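Local atomic coordinates of putative uncharacterized protein (Pseudomonas putida, PDB entry 4J25), a protein that probably hydroxylates prolyl residues as a 2-oxoglutarate- and iron-dependent prolyl-4-hydroxylase, here with manganese and N-oxalylglycine in the active site. Residues L162-W168 against V188-G193. Residues are numbered along the deposited sequence; the frame is centred on the assembly and turned at random.
Sequences LYLNEGW and VEPVAG. With OGA (N-oxalylglycine), chain J.
Pro190 sits between two aromatic rings, those of Tyr163 and Trp168. Its CA lies over a face of the Tyr163 phenol, 3.9 Å from the ring centroid, and its CB approaches Tyr163 CD1. CG instead makes a CH-pi contact with Trp168, 3.8 Å from the centroid of the five-membered ring and 19° off the normal; the two side chains cross at about a right angle. With Trp168 CG turned anti to the backbone N (chi1 -158°), the indole reaches Pro190 and hydrogen-bonds through NE1 to Gly173 O. Val188 CG1 adds an oblique apolar contact at Tyr163 CE2.

In the double-stranded beta-helix of this 2-oxoglutarate oxygenase, strand 156-163 here runs out into a loop, which packs on the one linking strands 185-188 and 195-199. The Tyr163 ring belongs to the N-oxalylglycine pocket: the ligand's O3 lies at the ring edge, near its plane, and the ligand is hydrogen-bonded to Arg214 NH1.

Among the polar links, Asn165 ND2 gives a nearly straight hydrogen bond (2.8 Å, 170°) to the O of Pro190, the central residue of an inverse gamma turn, in both the amide and carbonyl planes, while its OD1 accepts from Leu215 N, fixing the amide's flip. Two backbone bonds follow, Gly193 N to Tyr163 O (3.0 Å) and Ala192 N to Asn165 O (2.9 Å).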
ATOM      1  N   LEU A 162      -0.397  -1.712  -2.552  1.00 14.06           N
ATOM      2  CA  LEU A 162      -0.840  -2.941  -3.200  1.00 16.36           C
ATOM      3  C   LEU A 162      -0.136  -3.060  -4.553  1.00 16.54           C
ATOM      4  O   LEU A 162      -0.157  -2.124  -5.355  1.00 17.02           O
ATOM      5  CB  LEU A 162      -2.371  -2.958  -3.376  1.00 15.84           C
ATOM      6  CG  LEU A 162      -2.918  -4.214  -4.094  1.00 17.15           C
ATOM      7  CD1 LEU A 162      -2.832  -5.447  -3.229  1.00 15.79           C
ATOM      8  CD2 LEU A 162      -4.349  -3.988  -4.519  1.00 18.83           C
ATOM      9  N   TYR A 163       0.527  -4.187  -4.801  1.00 17.60           N
ATOM     10  CA  TYR A 163       1.206  -4.369  -6.090  1.00 18.56           C
ATOM     11  C   TYR A 163       0.313  -5.112  -7.092  1.00 17.42           C
ATOM     12  O   TYR A 163      -0.585  -5.860  -6.715  1.00 16.69           O
ATOM     13  CB  TYR A 163       2.588  -5.027  -5.916  1.00 19.73           C
ATOM     14  CG  TYR A 163       3.486  -4.194  -5.021  1.00 19.00           C
ATOM     15  CD1 TYR A 163       4.009  -2.993  -5.461  1.00 19.92           C
ATOM     16  CD2 TYR A 163       3.774  -4.591  -3.728  1.00 17.84           C
ATOM     17  CE1 TYR A 163       4.801  -2.209  -4.636  1.00 19.68           C
ATOM     18  CE2 TYR A 163       4.569  -3.812  -2.903  1.00 18.24           C
ATOM     19  CZ  TYR A 163       5.084  -2.632  -3.372  1.00 18.24           C
ATOM     20  OH  TYR A 163       5.866  -1.851  -2.558  1.00 19.48           O
ATOM     21  N   LEU A 164       0.563  -4.874  -8.373  1.00 18.65           N
ATOM     22  CA  LEU A 164      -0.394  -5.201  -9.423  1.00 18.61           C
ATOM     23  C   LEU A 164       0.228  -5.935 -10.608  1.00 22.17           C
ATOM     24  O   LEU A 164      -0.411  -6.089 -11.646  1.00 21.76           O
ATOM     25  CB  LEU A 164      -1.007  -3.911  -9.941  1.00 17.48           C
ATOM     26  CG  LEU A 164      -1.737  -3.057  -8.901  1.00 17.06           C
ATOM     27  CD1 LEU A 164      -2.211  -1.764  -9.522  1.00 16.72           C
ATOM     28  CD2 LEU A 164      -2.898  -3.836  -8.305  1.00 16.80           C
ATOM     29  N   ASN A 165       1.469  -6.389 -10.467  1.00 23.58           N
ATOM     30  CA  ASN A 165       2.193  -6.880 -11.639  1.00 25.00           C
ATOM     31  C   ASN A 165       2.209  -8.393 -11.776  1.00 26.76           C
ATOM     32  O   ASN A 165       2.766  -9.106 -10.938  1.00 23.15           O
ATOM     33  CB  ASN A 165       3.612  -6.354 -11.619  1.00 24.36           C
ATOM     34  CG  ASN A 165       3.665  -4.878 -11.349  1.00 22.55           C
ATOM     35  OD1 ASN A 165       3.297  -4.062 -12.198  1.00 21.04           O
ATOM     36  ND2 ASN A 165       4.128  -4.517 -10.154  1.00 21.68           N
ATOM     37  N   GLU A 166       1.613  -8.868 -12.864  1.00 29.34           N
ATOM     38  CA  GLU A 166       1.574 -10.284 -13.160  1.00 32.99           C
ATOM     39  C   GLU A 166       2.926 -10.745 -13.687  1.00 30.86           C
ATOM     40  O   GLU A 166       3.591 -10.014 -14.419  1.00 31.24           O
ATOM     41  CB  GLU A 166       0.490 -10.564 -14.203  1.00 37.00           C
ATOM     42  CG  GLU A 166      -0.907 -10.094 -13.782  1.00 38.98           C
ATOM     43  CD  GLU A 166      -1.413 -10.820 -12.555  1.00 40.04           C
ATOM     44  OE1 GLU A 166      -2.345 -10.309 -11.877  1.00 39.29           O
ATOM     45  OE2 GLU A 166      -0.868 -11.910 -12.270  1.00 41.41           O
ATOM     46  N   GLY A 167       3.334 -11.944 -13.285  1.00 29.82           N
ATOM     47  CA  GLY A 167       4.498 -12.603 -13.861  1.00 30.62           C
ATOM     48  C   GLY A 167       5.835 -11.942 -13.583  1.00 30.48           C
ATOM     49  O   GLY A 167       6.761 -12.047 -14.394  1.00 31.04           O
ATOM     50  N   TRP A 168       5.943 -11.261 -12.445  1.00 28.75           N
ATOM     51  CA  TRP A 168       7.174 -10.572 -12.079  1.00 28.05           C
ATOM     52  C   TRP A 168       8.265 -11.583 -11.785  1.00 31.76           C
ATOM     53  O   TRP A 168       7.998 -12.635 -11.211  1.00 31.00           O
ATOM     54  CB  TRP A 168       6.956  -9.695 -10.842  1.00 23.75           C
ATOM     55  CG  TRP A 168       7.962  -8.605 -10.752  1.00 22.44           C
ATOM     56  CD1 TRP A 168       9.149  -8.634 -10.076  1.00 21.67           C
ATOM     57  CD2 TRP A 168       7.886  -7.320 -11.375  1.00 23.27           C
ATOM     58  NE1 TRP A 168       9.812  -7.450 -10.247  1.00 21.76           N
ATOM     59  CE2 TRP A 168       9.058  -6.625 -11.041  1.00 23.13           C
ATOM     60  CE3 TRP A 168       6.942  -6.695 -12.192  1.00 25.53           C
ATOM     61  CZ2 TRP A 168       9.311  -5.331 -11.488  1.00 25.07           C
ATOM     62  CZ3 TRP A 168       7.197  -5.406 -12.639  1.00 25.76           C
ATOM     63  CH2 TRP A 168       8.367  -4.741 -12.284  1.00 25.51           C
ATOM     64  N   VAL A 188      10.732  -6.445  -0.886  1.00 21.82           N
ATOM     65  CA  VAL A 188       9.470  -6.973  -1.375  1.00 22.16           C
ATOM     66  C   VAL A 188       9.410  -6.893  -2.901  1.00 21.56           C
ATOM     67  O   VAL A 188       9.554  -5.814  -3.474  1.00 21.24           O
ATOM     68  CB  VAL A 188       8.284  -6.176  -0.792  1.00 20.83           C
ATOM     69  CG1 VAL A 188       6.951  -6.756  -1.299  1.00 20.56           C
ATOM     70  CG2 VAL A 188       8.321  -6.219   0.701  1.00 21.26           C
ATOM     71  N   GLU A 189       9.201  -8.023  -3.567  1.00 21.66           N
ATOM     72  CA  GLU A 189       8.960  -8.009  -5.006  1.00 22.22           C
ATOM     73  C   GLU A 189       7.530  -7.549  -5.244  1.00 17.88           C
ATOM     74  O   GLU A 189       6.617  -8.011  -4.577  1.00 17.42           O
ATOM     75  CB  GLU A 189       9.179  -9.385  -5.659  1.00 25.49           C
ATOM     76  CG  GLU A 189      10.625  -9.841  -5.649  1.00 30.12           C
ATOM     77  CD  GLU A 189      10.889 -11.042  -6.547  1.00 35.86           C
ATOM     78  OE1 GLU A 189      10.095 -11.287  -7.487  1.00 38.37           O
ATOM     79  OE2 GLU A 189      11.904 -11.740  -6.306  1.00 37.84           O
ATOM     80  N   PRO A 190       7.341  -6.634  -6.194  1.00 17.74           N
ATOM     81  CA  PRO A 190       6.028  -6.030  -6.473  1.00 18.30           C
ATOM     82  C   PRO A 190       5.118  -6.970  -7.269  1.00 17.80           C
ATOM     83  O   PRO A 190       4.662  -6.646  -8.363  1.00 17.98           O
ATOM     84  CB  PRO A 190       6.403  -4.801  -7.286  1.00 18.58           C
ATOM     85  CG  PRO A 190       7.617  -5.273  -8.073  1.00 20.84           C
ATOM     86  CD  PRO A 190       8.381  -6.150  -7.120  1.00 18.16           C
ATOM     87  N   VAL A 191       4.846  -8.125  -6.673  1.00 19.31           N
ATOM     88  CA  VAL A 191       4.077  -9.212  -7.270  1.00 23.51           C
ATOM     89  C   VAL A 191       2.569  -8.990  -7.119  1.00 23.69           C
ATOM     90  O   VAL A 191       2.094  -8.549  -6.076  1.00 22.46           O
ATOM     91  CB  VAL A 191       4.474 -10.525  -6.580  1.00 26.38           C
ATOM     92  CG1 VAL A 191       3.498 -11.649  -6.894  1.00 29.70           C
ATOM     93  CG2 VAL A 191       5.885 -10.902  -6.993  1.00 27.62           C
ATOM     94  N   ALA A 192       1.811  -9.297  -8.160  1.00 24.16           N
ATOM     95  CA  ALA A 192       0.377  -9.020  -8.146  1.00 22.85           C
ATOM     96  C   ALA A 192      -0.272  -9.586  -6.896  1.00 20.46           C
ATOM     97  O   ALA A 192      -0.063 -10.745  -6.554  1.00 21.96           O
ATOM     98  CB  ALA A 192      -0.292  -9.606  -9.396  1.00 25.12           C
ATOM     99  N   GLY A 193      -1.083  -8.775  -6.229  1.00 18.14           N
ATOM    100  CA  GLY A 193      -1.850  -9.232  -5.084  1.00 17.97           C
ATOM    101  C   GLY A 193      -1.157  -9.006  -3.755  1.00 18.22           C
ATOM    102  O   GLY A 193      -1.749  -9.219  -2.689  1.00 17.02           O
TER
HETATM  103  C1  OGA J 402       5.623   5.914  -1.893  1.00 26.82           C
HETATM  104  C2  OGA J 402       6.415   4.644  -1.913  1.00 26.30           C
HETATM  105  C4  OGA J 402       6.786   2.355  -2.763  1.00 27.44           C
HETATM  106  C5  OGA J 402       6.249   1.338  -3.711  1.00 27.05           C
HETATM  107  O1  OGA J 402       4.778   6.093  -2.817  1.00 25.81           O
HETATM  108  O2  OGA J 402       5.785   6.774  -0.955  1.00 24.23           O
HETATM  109  O2' OGA J 402       7.391   4.529  -1.186  1.00 24.18           O
HETATM  110  O3  OGA J 402       6.433   0.118  -3.474  1.00 26.61           O
HETATM  111  N1  OGA J 402       6.020   3.557  -2.780  1.00 27.59           N
HETATM  112  O4  OGA J 402       5.613   1.686  -4.742  1.00 29.72           O